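Local coordinates for protein acetylxylan esterase / glucomannan deacetylase (Cellvibrio japonicus, PDB 2WAA) that removes acetyl groups from acetylated xylan and glucomannan, helping to break down plant cell wall polysaccharides, at residues M169-A174 against A324-L329; D176-L181 against H222-D227; S231-N236 against N250-F255; Y302-H307 against T330-Q335. All blocks are in the same frame, centred on the assembly; numbering follows the deposited sequence. Where two conformers were deposited one is given.

Overall arrangement
All four contacts lie in the catalytic esterase part of the chain. Coming from the N terminus, the chain opens interaction 1 at 169-174 and interaction 2 at 176-181, the latter on a bordering strand of the parallel sheet. Interaction 2 closes at 222-227, in the approach to strand 228-231. Interaction 3 then makes a short loop of its own, from the end of that strand to helix 245-262. Both are completed within the long excursion that interaction 1 spans. Interaction 4 opens at 302-307, after the last strand; helix 319-337 then closes interaction 1 and, a turn later, interaction 4, so these two cross and share a helix.

Interaction 1. Residues M169-A174 against A324-L329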
loop_
_atom_site.group_PDB
_atom_site.type_symbol
_atom_site.label_atom_id
_atom_site.label_comp_id
_atom_site.label_asym_id
_atom_site.label_seq_id
_atom_site.Cartn_x
_atom_site.Cartn_y
_atom_site.Cartn_z
ATOM N N MET A 169 -1.817 6.341 2.858
ATOM C CA MET A 169 -3.255 6.421 2.529
ATOM C C MET A 169 -3.909 7.718 3.028
ATOM O O MET A 169 -4.741 8.301 2.312
ATOM C CB MET A 169 -4.023 5.171 2.949
ATOM C CG MET A 169 -3.447 3.871 2.308
ATOM S SD MET A 169 -4.711 2.545 2.224
ATOM C CE MET A 169 -5.474 2.852 0.635
ATOM N N LEU A 170 -3.485 8.207 4.198
ATOM C CA LEU A 170 -4.030 9.486 4.705
ATOM C C LEU A 170 -3.610 10.634 3.814
ATOM O O LEU A 170 -4.425 11.516 3.566
ATOM C CB LEU A 170 -3.538 9.786 6.131
ATOM C CG LEU A 170 -4.085 8.811 7.161
ATOM C CD1 LEU A 170 -3.405 9.090 8.478
ATOM C CD2 LEU A 170 -5.581 8.984 7.264
ATOM N N THR A 171 -2.348 10.627 3.336
ATOM C CA THR A 171 -1.833 11.653 2.450
ATOM C C THR A 171 -2.598 11.650 1.099
ATOM O O THR A 171 -2.984 12.720 0.617
ATOM C CB THR A 171 -0.324 11.479 2.234
ATOM O OG1 THR A 171 0.354 11.623 3.510
ATOM C CG2 THR A 171 0.214 12.502 1.274
ATOM N N ALA A 172 -2.778 10.462 0.517
ATOM C CA ALA A 172 -3.544 10.310 -0.741
ATOM C C ALA A 172 -4.969 10.828 -0.582
ATOM O O ALA A 172 -5.455 11.543 -1.476
ATOM C CB ALA A 172 -3.556 8.860 -1.214
ATOM N N LYS A 173 -5.609 10.480 0.517
ATOM C CA LYS A 173 -6.983 10.972 0.810
ATOM C C LYS A 173 -7.006 12.507 0.897
ATOM O O LYS A 173 -7.793 13.178 0.207
ATOM C CB LYS A 173 -7.507 10.381 2.122
ATOM C CG LYS A 173 -8.923 10.828 2.473
ATOM C CD LYS A 173 -9.272 10.206 3.816
ATOM C CE LYS A 173 -10.788 10.180 4.044
ATOM N NZ LYS A 173 -11.166 11.471 4.670
ATOM N N ALA A 174 -6.106 13.081 1.690
ATOM C CA ALA A 174 -5.995 14.557 1.714
ATOM C C ALA A 174 -5.773 15.191 0.321
ATOM O O ALA A 174 -6.312 16.287 0.014
ATOM C CB ALA A 174 -4.921 14.988 2.751
ATOM N N ALA A 324 0.379 12.465 12.042
ATOM C CA ALA A 324 1.307 13.613 12.035
ATOM C C ALA A 324 2.139 13.610 10.752
ATOM O O ALA A 324 2.393 14.670 10.161
ATOM C CB ALA A 324 2.198 13.608 13.267
ATOM N N MET A 325 2.575 12.411 10.320
ATOM C CA MET A 325 3.419 12.302 9.176
ATOM C C MET A 325 2.667 12.798 7.913
ATOM O O MET A 325 3.225 13.503 7.079
ATOM C CB MET A 325 3.863 10.824 8.983
ATOM C CG MET A 325 4.851 10.332 10.041
ATOM S SD MET A 325 5.105 8.542 9.839
ATOM C CE MET A 325 5.682 8.456 8.204
ATOM N N ALA A 326 1.379 12.469 7.815
ATOM C CA ALA A 326 0.619 12.907 6.672
ATOM C C ALA A 326 0.466 14.422 6.718
ATOM O O ALA A 326 0.570 15.078 5.694
ATOM C CB ALA A 326 -0.779 12.195 6.654
ATOM N N ARG A 327 0.226 14.981 7.907
ATOM C CA ARG A 327 0.135 16.461 8.047
ATOM C C ARG A 327 1.436 17.214 7.687
ATOM O O ARG A 327 1.400 18.390 7.219
ATOM C CB ARG A 327 -0.325 16.823 9.463
ATOM C CG ARG A 327 -1.763 16.399 9.745
ATOM C CD ARG A 327 -2.231 17.029 11.062
ATOM N NE ARG A 327 -1.434 16.609 12.214
ATOM C CZ ARG A 327 -1.773 15.599 13.022
ATOM N NH1 ARG A 327 -2.880 14.911 12.801
ATOM N NH2 ARG A 327 -1.005 15.288 14.043
ATOM N N GLU A 328 2.597 16.582 7.895
ATOM C CA GLU A 328 3.862 17.223 7.574
ATOM C C GLU A 328 4.198 17.111 6.108
ATOM O O GLU A 328 4.783 18.018 5.526
ATOM C CB GLU A 328 5.011 16.592 8.367
ATOM C CG GLU A 328 5.178 17.093 9.757
ATOM C CD GLU A 328 6.527 16.682 10.315
ATOM O OE1 GLU A 328 7.230 15.855 9.686
ATOM O OE2 GLU A 328 6.903 17.198 11.372
ATOM N N LEU A 329 3.840 15.968 5.522
ATOM C CA LEU A 329 4.221 15.646 4.154
ATOM C C LEU A 329 3.272 16.354 3.169
ATOM O O LEU A 329 3.708 16.880 2.161
ATOM C CB LEU A 329 4.125 14.129 3.959
ATOM C CG LEU A 329 4.232 13.569 2.550
ATOM C CD1 LEU A 329 5.612 13.987 1.966
ATOM C CD2 LEU A 329 4.110 12.059 2.574
#
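Thr-171 and Ala-326 mark where helix 169-174 passes helix 324-329: their CA atoms are 5.0 Å apart, and the two short axes approach to 8.8 Å, crossing at -45°. Small side chains allow this proximity. The methyl of Ala-326 is met by Thr-171 on one flank and by the stem of Leu-170 on another, with Leu-170 CB 3.7 Å from Ala-326 CB. Thr-171 comes nearer still, OG1 lying 3.4 Å from Ala-326 CB. Its chi1 of -62° sets OG1 beside the backbone N and opposite the carbonyl carbon, a position from which the hydroxyl also donates to Tyr-167 O in the preceding turn. One turn along the partner helix, Leu-329 lies across Thr-171 at about a right angle; its CD2 is 3.9 Å from Thr-171 OG1 and 4.1 Å from Thr-171 CG2. The same methyl, CG2, packs onward against Thr-330 and Leu-333, while Met-169 and Ala-172 turn to strand 177-183. No hydrogen bond joins the two segments. Their contact is therefore one of shape and dispersion, and the buried threonine hydroxyl can face an alanine because its polar need is met within its own helix.

Interaction 2. Residues D176-L181 against H222-D227; sequences DAQVQL and HRYQPD
Tyr-224 swings its ring anti to its own backbone N (chi1 -171°), while Gln-180 sets CG beside the backbone N (chi1 -65°) and then runs extended, so that the two side chains run alongside each other, pointing opposite ways. The outcome is a stack of amide on phenol, with planes only 2° apart. Gln-180 CG lies over the middle of the ring, 3.6 Å from the Tyr-224 centroid, in a CH-pi contact; farther out, Gln-180 NE2 reaches 3.5 Å from Tyr-224 CG. Gln-178, on the same side of the strand, comes to the ring's edge instead, its OE1 lying in the ring plane 3.6 Å from Tyr-224 CE1, while its NE2 is bonded to Pro-131 O. The phenol oxygen ends against the strand backbone, with Tyr-224 OH 3.6 Å from Val-179 CA. Its hydrogen bond, however, goes to Ile-135 O of the adjoining strand 133-139, and the nearby Gln-178 O is poorly angled for one. Tyr-224, in the loop entering strand 228-231, thus reaches across strand 133-139 to the bordering strand 177-183, joining three neighbouring strands of the parallel sheet at the core of the alpha/beta fold of GDSL (SGNH) hydrolases.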
loop_
_atom_site.group_PDB
_atom_site.type_symbol
_atom_site.label_atom_id
_atom_site.label_comp_id
_atom_site.label_asym_id
_atom_site.label_seq_id
_atom_site.Cartn_x
_atom_site.Cartn_y
_atom_site.Cartn_z
ATOM N N ASP A 176 -6.862 14.012 -2.526
ATOM C CA ASP A 176 -7.920 13.506 -3.451
ATOM C C ASP A 176 -7.304 12.671 -4.561
ATOM O O ASP A 176 -7.489 12.930 -5.761
ATOM C CB ASP A 176 -8.699 14.675 -4.078
ATOM C CG ASP A 176 -10.008 14.222 -4.752
ATOM O OD1 ASP A 176 -10.535 13.125 -4.436
ATOM O OD2 ASP A 176 -10.502 14.988 -5.583
ATOM N N ALA A 177 -6.535 11.664 -4.144
ATOM C CA ALA A 177 -5.763 10.874 -5.080
ATOM C C ALA A 177 -5.930 9.395 -4.828
ATOM O O ALA A 177 -6.209 8.946 -3.705
ATOM C CB ALA A 177 -4.265 11.234 -5.018
ATOM N N GLN A 178 -5.767 8.620 -5.901
ATOM C CA GLN A 178 -5.578 7.178 -5.722
ATOM C C GLN A 178 -4.221 6.923 -5.111
ATOM O O GLN A 178 -3.324 7.762 -5.215
ATOM C CB GLN A 178 -5.607 6.488 -7.087
ATOM C CG GLN A 178 -6.931 6.615 -7.831
ATOM C CD GLN A 178 -6.844 5.820 -9.097
ATOM O OE1 GLN A 178 -6.352 4.683 -9.057
ATOM N NE2 GLN A 178 -7.344 6.348 -10.215
ATOM N N VAL A 179 -4.026 5.739 -4.524
ATOM C CA VAL A 179 -2.695 5.397 -4.079
ATOM C C VAL A 179 -2.448 3.912 -4.277
ATOM O O VAL A 179 -3.346 3.079 -4.061
ATOM C CB VAL A 179 -2.510 5.782 -2.579
ATOM C CG1 VAL A 179 -3.492 4.950 -1.675
ATOM C CG2 VAL A 179 -1.055 5.610 -2.143
ATOM N N GLN A 180 -1.245 3.563 -4.711
ATOM C CA GLN A 180 -0.740 2.180 -4.512
ATOM C C GLN A 180 0.409 2.231 -3.511
ATOM O O GLN A 180 1.254 3.147 -3.560
ATOM C CB GLN A 180 -0.202 1.600 -5.804
ATOM C CG GLN A 180 -1.268 1.402 -6.867
ATOM C CD GLN A 180 -0.772 0.429 -7.925
ATOM O OE1 GLN A 180 0.453 0.196 -8.083
ATOM N NE2 GLN A 180 -1.713 -0.151 -8.648
ATOM N N LEU A 181 0.415 1.269 -2.596
ATOM C CA LEU A 181 1.535 1.087 -1.670
ATOM C C LEU A 181 2.377 -0.101 -2.200
ATOM O O LEU A 181 1.823 -1.209 -2.452
ATOM C CB LEU A 181 0.999 0.764 -0.275
ATOM C CG LEU A 181 -0.003 1.761 0.296
ATOM C CD1 LEU A 181 -0.423 1.322 1.716
ATOM C CD2 LEU A 181 0.534 3.247 0.321
ATOM N N HIS A 222 1.917 -0.113 -17.239
ATOM C CA HIS A 222 0.871 0.547 -17.991
ATOM C C HIS A 222 -0.423 0.469 -17.189
ATOM O O HIS A 222 -1.364 1.214 -17.421
ATOM C CB HIS A 222 0.704 -0.166 -19.346
ATOM C CG HIS A 222 -0.299 0.493 -20.250
ATOM N ND1 HIS A 222 -1.648 0.187 -20.222
ATOM C CD2 HIS A 222 -0.151 1.451 -21.201
ATOM C CE1 HIS A 222 -2.289 0.934 -21.109
ATOM N NE2 HIS A 222 -1.404 1.707 -21.720
ATOM N N ARG A 223 -0.478 -0.456 -16.235
ATOM C CA ARG A 223 -1.705 -0.641 -15.454
ATOM C C ARG A 223 -1.860 0.414 -14.354
ATOM O O ARG A 223 -2.932 0.511 -13.751
ATOM C CB ARG A 223 -1.735 -2.038 -14.784
ATOM C CG ARG A 223 -1.721 -3.243 -15.780
ATOM C CD ARG A 223 -1.579 -4.610 -15.007
ATOM N NE ARG A 223 -2.787 -4.896 -14.228
ATOM C CZ ARG A 223 -2.890 -5.873 -13.332
ATOM N NH1 ARG A 223 -1.872 -6.707 -13.129
ATOM N NH2 ARG A 223 -4.044 -6.049 -12.692
ATOM N N TYR A 224 -0.787 1.135 -14.017
ATOM C CA TYR A 224 -0.926 2.264 -13.064
ATOM C C TYR A 224 0.188 3.271 -13.325
ATOM O O TYR A 224 1.354 2.986 -13.044
ATOM C CB TYR A 224 -0.826 1.740 -11.623
ATOM C CG TYR A 224 -1.172 2.760 -10.558
ATOM C CD1 TYR A 224 -2.491 3.117 -10.304
ATOM C CD2 TYR A 224 -0.175 3.383 -9.817
ATOM C CE1 TYR A 224 -2.831 4.068 -9.330
ATOM C CE2 TYR A 224 -0.508 4.345 -8.807
ATOM C CZ TYR A 224 -1.832 4.663 -8.584
ATOM O OH TYR A 224 -2.187 5.554 -7.594
ATOM N N GLN A 225 -0.156 4.403 -13.929
ATOM C CA GLN A 225 0.858 5.425 -14.244
ATOM C C GLN A 225 0.615 6.587 -13.280
ATOM O O GLN A 225 -0.343 7.362 -13.446
ATOM C CB GLN A 225 0.768 5.872 -15.718
ATOM C CG GLN A 225 1.481 4.875 -16.663
ATOM C CD GLN A 225 3.001 4.848 -16.462
ATOM O OE1 GLN A 225 3.524 5.436 -15.516
ATOM N NE2 GLN A 225 3.713 4.157 -17.361
ATOM N N PRO A 226 1.444 6.677 -12.228
ATOM C CA PRO A 226 1.219 7.688 -11.200
ATOM C C PRO A 226 1.689 9.073 -11.621
ATOM O O PRO A 226 2.635 9.193 -12.433
ATOM C CB PRO A 226 2.068 7.189 -10.029
ATOM C CG PRO A 226 3.295 6.503 -10.765
ATOM C CD PRO A 226 2.612 5.811 -11.931
ATOM N N ASP A 227 1.006 10.081 -11.091
ATOM C CA ASP A 227 1.396 11.482 -11.244
ATOM C C ASP A 227 2.506 11.804 -10.248
ATOM O O ASP A 227 3.360 12.640 -10.513
ATOM C CB ASP A 227 0.215 12.339 -10.879
ATOM C CG ASP A 227 -0.938 12.149 -11.837
ATOM O OD1 ASP A 227 -0.719 12.377 -13.030
ATOM O OD2 ASP A 227 -2.035 11.755 -11.388
#

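Interaction 3. Residues S231-N236 against N250-F255; sequences SAIGTN and NTYTRF. With ACT (acetate ion), chain C.
Ser-231 and Tyr-252 supply the direct polar link between the end of strand 228-231 and helix 245-262: Ser-231 OG and Tyr-252 OH share a hydrogen bond of 2.9 Å, and either hydroxyl may be the donor. The serine comes to the edge of the ring, close to its plane, with OG held anti to the backbone N (chi1 -178°). A water extends the polar group by donating to Ile-233 O at 2.7 Å; it also sits in the plane of the Tyr-252 ring, but so near the phenol oxygen that the details of that link are doubtful.

The apolar share is small. Ile-233 places its CG2 branch obliquely to the ring, 4.0 Å from Tyr-252 CZ, and the end of the side chain leads away from the helix; Ile-233 also touches Leu-202.

An acetate ion, probably from the crystallisation liquor, lies at the far end of the segment. Asn-236 ND2 gives a nearly straight hydrogen bond (169°) to acetate OXT at 2.9 Å, and its amide also bonds to Arg-187 O. Thr-235 CG2 lies 3.8 Å from the acetate methyl. Ser-141 N, Gly-186 N and His-316 NE2 hold the same ion. With the inferred nucleophile Ser-141 and the inferred transition-state stabilisers Gly-186 and Asn-236 gathered round it, the site is consistent with the oxyanion hole of SGNH hydrolases, whose asparagine follows the strand in a Gly-x-Asn turn.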
loop_
_atom_site.group_PDB
_atom_site.type_symbol
_atom_site.label_atom_id
_atom_site.label_comp_id
_atom_site.label_asym_id
_atom_site.label_seq_id
_atom_site.Cartn_x
_atom_site.Cartn_y
_atom_site.Cartn_z
ATOM N N SER A 231 9.319 8.056 -2.685
ATOM C CA SER A 231 10.166 6.945 -2.257
ATOM C C SER A 231 10.643 7.227 -0.833
ATOM O O SER A 231 11.358 8.199 -0.621
ATOM C CB SER A 231 11.379 6.839 -3.177
ATOM O OG SER A 231 12.156 5.726 -2.753
ATOM N N ALA A 232 10.219 6.393 0.118
ATOM C CA ALA A 232 10.498 6.539 1.552
ATOM C C ALA A 232 11.318 5.328 2.041
ATOM O O ALA A 232 11.203 4.922 3.221
ATOM C CB ALA A 232 9.150 6.618 2.299
ATOM N N ILE A 233 12.206 4.805 1.190
ATOM C CA ILE A 233 12.985 3.604 1.552
ATOM C C ILE A 233 14.216 4.066 2.325
ATOM O O ILE A 233 14.610 5.250 2.236
ATOM C CB ILE A 233 13.397 2.825 0.272
ATOM C CG1 ILE A 233 13.912 1.438 0.604
ATOM C CG2 ILE A 233 14.436 3.634 -0.550
ATOM C CD1 ILE A 233 12.729 0.440 0.996
ATOM N N GLY A 234 14.828 3.161 3.088
ATOM C CA GLY A 234 16.077 3.499 3.747
ATOM C C GLY A 234 16.281 2.995 5.171
ATOM O O GLY A 234 17.407 2.636 5.508
ATOM N N THR A 235 15.237 2.982 6.014
ATOM C CA THR A 235 15.405 2.563 7.409
ATOM C C THR A 235 16.229 1.266 7.483
ATOM O O THR A 235 17.174 1.163 8.270
ATOM C CB THR A 235 14.074 2.277 8.044
ATOM O OG1 THR A 235 13.284 3.475 7.949
ATOM C CG2 THR A 235 14.237 1.907 9.535
ATOM N N ASN A 236 15.875 0.276 6.687
ATOM C CA ASN A 236 16.510 -1.042 6.891
ATOM C C ASN A 236 17.934 -1.080 6.367
ATOM O O ASN A 236 18.776 -1.836 6.882
ATOM C CB ASN A 236 15.605 -2.149 6.308
ATOM C CG ASN A 236 14.263 -2.187 7.019
ATOM O OD1 ASN A 236 14.223 -2.268 8.264
ATOM N ND2 ASN A 236 13.139 -2.046 6.251
ATOM N N ASN A 250 24.903 5.499 -5.842
ATOM C CA ASN A 250 24.842 4.989 -7.198
ATOM C C ASN A 250 23.636 4.072 -7.410
ATOM O O ASN A 250 23.013 4.108 -8.479
ATOM C CB ASN A 250 26.144 4.283 -7.583
ATOM C CG ASN A 250 27.277 5.267 -7.779
ATOM O OD1 ASN A 250 27.057 6.467 -8.080
ATOM N ND2 ASN A 250 28.493 4.770 -7.653
ATOM N N THR A 251 23.277 3.267 -6.416
ATOM C CA THR A 251 22.098 2.461 -6.641
ATOM C C THR A 251 20.799 3.236 -6.520
ATOM O O THR A 251 19.881 2.958 -7.288
ATOM C CB THR A 251 22.142 0.994 -6.074
ATOM O OG1 THR A 251 20.908 0.600 -5.443
ATOM C CG2 THR A 251 23.323 0.783 -5.190
ATOM N N TYR A 252 20.757 4.262 -5.668
ATOM C CA TYR A 252 19.545 5.059 -5.594
ATOM C C TYR A 252 19.371 5.798 -6.921
ATOM O O TYR A 252 18.267 5.874 -7.470
ATOM C CB TYR A 252 19.594 6.053 -4.437
ATOM C CG TYR A 252 18.245 6.316 -3.790
ATOM C CD1 TYR A 252 17.049 6.019 -4.457
ATOM C CD2 TYR A 252 18.175 6.819 -2.503
ATOM C CE1 TYR A 252 15.776 6.275 -3.847
ATOM C CE2 TYR A 252 16.919 7.104 -1.891
ATOM C CZ TYR A 252 15.741 6.818 -2.566
ATOM O OH TYR A 252 14.558 7.047 -1.919
ATOM N N THR A 253 20.478 6.350 -7.452
ATOM C CA THR A 253 20.416 7.065 -8.716
ATOM C C THR A 253 19.921 6.117 -9.807
ATOM O O THR A 253 19.032 6.477 -10.592
ATOM C CB THR A 253 21.811 7.596 -9.078
ATOM O OG1 THR A 253 22.157 8.597 -8.104
ATOM C CG2 THR A 253 21.837 8.224 -10.475
ATOM N N ARG A 254 20.472 4.903 -9.848
ATOM C CA ARG A 254 20.046 3.984 -10.887
ATOM C C ARG A 254 18.566 3.622 -10.746
ATOM O O ARG A 254 17.852 3.562 -11.744
ATOM C CB ARG A 254 20.944 2.759 -10.951
ATOM C CG ARG A 254 20.603 1.901 -12.160
ATOM C CD ARG A 254 21.687 0.918 -12.538
ATOM N NE ARG A 254 21.193 -0.003 -13.563
ATOM C CZ ARG A 254 21.804 -0.225 -14.726
ATOM N NH1 ARG A 254 22.947 0.395 -15.006
ATOM N NH2 ARG A 254 21.284 -1.076 -15.598
ATOM N N PHE A 255 18.096 3.414 -9.524
ATOM C CA PHE A 255 16.655 3.118 -9.330
ATOM C C PHE A 255 15.734 4.274 -9.752
ATOM O O PHE A 255 14.705 4.056 -10.407
ATOM C CB PHE A 255 16.409 2.661 -7.867
ATOM C CG PHE A 255 14.954 2.343 -7.567
ATOM C CD1 PHE A 255 14.287 1.360 -8.294
ATOM C CD2 PHE A 255 14.251 3.056 -6.591
ATOM C CE1 PHE A 255 12.926 1.078 -8.045
ATOM C CE2 PHE A 255 12.900 2.772 -6.327
ATOM C CZ PHE A 255 12.238 1.783 -7.071
HETATM C C ACT C . 10.837 -1.800 8.710
HETATM O O ACT C . 10.736 -2.623 9.686
HETATM O OXT ACT C . 10.594 -2.275 7.576
HETATM C CH3 ACT C . 11.211 -0.351 8.872
HETATM O O HOH W 1 14.529 7.377 0.588
#

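Interaction 4. Residues Y302-H307 against T330-Q335; sequences YASSSH and TPQLRQ
Gln-332 and Ser-304 are joined by a pair of hydrogen bonds in which one side-chain amide serves both the N-H and the C=O of a single residue. Gln-332 OE1 accepts from Ser-304 N at 2.9 Å; the donor lies in the carbonyl plane on a lone pair, though the bond is bent, at 145°. Gln-332 NE2 donates to Ser-304 O, also at 2.9 Å, and here the line is almost straight at 171°, with the acceptor close to the amide plane and NE2 on a lone pair of the serine carbonyl. The two bonds together fix the rotation of the amide. An extended chain beyond CG, with chi2 at 180°, carries the group from the helix to the loop.

The amide has a further partner, since NE2 also bonds to Glu-328 O one turn earlier, so the side chain grips its own helix as well as the loop. Ala-303 packs against the carbonyl end of the amide, its CA 3.3 Å and its CB 3.6 Å from Gln-332 OE1. Ser-304 OG lies near the same oxygen, 3.5 Å from Gln-332 OE1. Beyond the serine, Ser-305 O is taken by Lys-281 NZ.

Strand 300-302 borders the parallel sheet, and the chain leaving it is thus tied to helix 319-337. That helix packs through Leu-333 on Leu-228 and Ile-230 of strand 228-231 and reaches helix 167-174 by a weak hydrogen bond from Arg-334 NH2 to Ala-174 O, whereas Tyr-302, the last residue of strand 300-302, rests on helix 278-295.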
loop_
_atom_site.group_PDB
_atom_site.type_symbol
_atom_site.label_atom_id
_atom_site.label_comp_id
_atom_site.label_asym_id
_atom_site.label_seq_id
_atom_site.Cartn_x
_atom_site.Cartn_y
_atom_site.Cartn_z
ATOM N N TYR A 302 12.644 16.633 -3.007
ATOM C CA TYR A 302 12.869 16.169 -1.649
ATOM C C TYR A 302 11.765 16.702 -0.734
ATOM O O TYR A 302 11.355 17.851 -0.884
ATOM C CB TYR A 302 14.219 16.716 -1.145
ATOM C CG TYR A 302 14.468 16.389 0.340
ATOM C CD1 TYR A 302 14.610 15.076 0.750
ATOM C CD2 TYR A 302 14.530 17.389 1.310
ATOM C CE1 TYR A 302 14.804 14.755 2.066
ATOM C CE2 TYR A 302 14.723 17.055 2.665
ATOM C CZ TYR A 302 14.866 15.733 3.008
ATOM O OH TYR A 302 15.068 15.313 4.315
ATOM N N ALA A 303 11.302 15.904 0.227
ATOM C CA ALA A 303 10.428 16.395 1.281
ATOM C C ALA A 303 11.070 16.072 2.633
ATOM O O ALA A 303 11.518 14.949 2.830
ATOM C CB ALA A 303 9.055 15.729 1.204
ATOM N N SER A 304 11.114 17.032 3.541
ATOM C CA SER A 304 11.733 16.768 4.832
ATOM C C SER A 304 10.710 16.150 5.776
ATOM O O SER A 304 9.489 16.313 5.633
ATOM C CB SER A 304 12.290 18.077 5.449
ATOM O OG SER A 304 11.273 19.064 5.565
ATOM N N SER A 305 11.196 15.504 6.816
ATOM C CA SER A 305 10.228 14.992 7.769
ATOM C C SER A 305 10.809 14.892 9.142
ATOM O O SER A 305 12.035 14.991 9.306
ATOM C CB SER A 305 9.840 13.623 7.344
ATOM O OG SER A 305 11.028 12.898 7.230
ATOM N N SER A 306 9.920 14.700 10.107
ATOM C CA SER A 306 10.309 14.585 11.484
ATOM C C SER A 306 10.582 13.130 11.756
ATOM O O SER A 306 9.967 12.261 11.161
ATOM C CB SER A 306 9.153 15.016 12.413
ATOM O OG SER A 306 8.995 16.421 12.333
ATOM N N HIS A 307 11.411 12.880 12.744
ATOM C CA HIS A 307 11.480 11.537 13.324
ATOM C C HIS A 307 10.285 11.298 14.233
ATOM O O HIS A 307 9.903 12.178 15.012
ATOM C CB HIS A 307 12.778 11.438 14.143
ATOM C CG HIS A 307 12.818 10.274 15.088
ATOM N ND1 HIS A 307 12.973 8.978 14.664
ATOM C CD2 HIS A 307 12.833 10.228 16.450
ATOM C CE1 HIS A 307 13.036 8.169 15.716
ATOM N NE2 HIS A 307 12.948 8.902 16.809
ATOM N N THR A 330 1.972 16.327 3.478
ATOM C CA THR A 330 0.919 16.753 2.538
ATOM C C THR A 330 1.174 18.173 2.020
ATOM O O THR A 330 1.200 18.378 0.809
ATOM C CB THR A 330 -0.502 16.566 3.157
ATOM O OG1 THR A 330 -0.739 15.145 3.357
ATOM C CG2 THR A 330 -1.577 17.133 2.198
ATOM N N PRO A 331 1.454 19.139 2.922
ATOM C CA PRO A 331 1.712 20.516 2.436
ATOM C C PRO A 331 2.898 20.656 1.472
ATOM O O PRO A 331 2.842 21.464 0.539
ATOM C CB PRO A 331 2.001 21.317 3.730
ATOM C CG PRO A 331 1.460 20.500 4.852
ATOM C CD PRO A 331 1.465 19.041 4.390
ATOM N N GLN A 332 3.954 19.872 1.700
ATOM C CA GLN A 332 5.098 19.885 0.834
ATOM C C GLN A 332 4.736 19.295 -0.532
ATOM O O GLN A 332 5.144 19.846 -1.562
ATOM C CB GLN A 332 6.254 19.112 1.459
ATOM C CG GLN A 332 6.741 19.716 2.789
ATOM C CD GLN A 332 7.909 18.896 3.363
ATOM O OE1 GLN A 332 9.039 18.952 2.851
ATOM N NE2 GLN A 332 7.634 18.123 4.413
ATOM N N LEU A 333 3.986 18.173 -0.542
ATOM C CA LEU A 333 3.495 17.595 -1.778
ATOM C C LEU A 333 2.590 18.577 -2.548
ATOM O O LEU A 333 2.641 18.640 -3.804
ATOM C CB LEU A 333 2.749 16.302 -1.490
ATOM C CG LEU A 333 3.632 15.239 -0.860
ATOM C CD1 LEU A 333 2.856 13.895 -0.715
ATOM C CD2 LEU A 333 4.915 14.978 -1.707
ATOM N N ARG A 334 1.771 19.328 -1.834
ATOM C CA ARG A 334 0.952 20.322 -2.577
ATOM C C ARG A 334 1.839 21.297 -3.373
ATOM O O ARG A 334 1.507 21.675 -4.521
ATOM C CB ARG A 334 0.030 21.126 -1.651
ATOM C CG ARG A 334 -0.992 20.265 -0.903
ATOM C CD ARG A 334 -2.147 21.113 -0.365
ATOM N NE ARG A 334 -3.118 20.290 0.377
ATOM C CZ ARG A 334 -4.142 19.641 -0.176
ATOM N NH1 ARG A 334 -4.338 19.708 -1.495
ATOM N NH2 ARG A 334 -4.962 18.923 0.594
ATOM N N GLN A 335 2.943 21.752 -2.765
ATOM C CA GLN A 335 3.804 22.746 -3.403
ATOM C C GLN A 335 4.528 22.102 -4.568
ATOM O O GLN A 335 4.725 22.728 -5.609
ATOM C CB GLN A 335 4.843 23.312 -2.400
ATOM C CG GLN A 335 4.304 24.335 -1.409
ATOM C CD GLN A 335 5.238 24.582 -0.212
ATOM O OE1 GLN A 335 5.781 23.644 0.350
ATOM N NE2 GLN A 335 5.391 25.842 0.193
#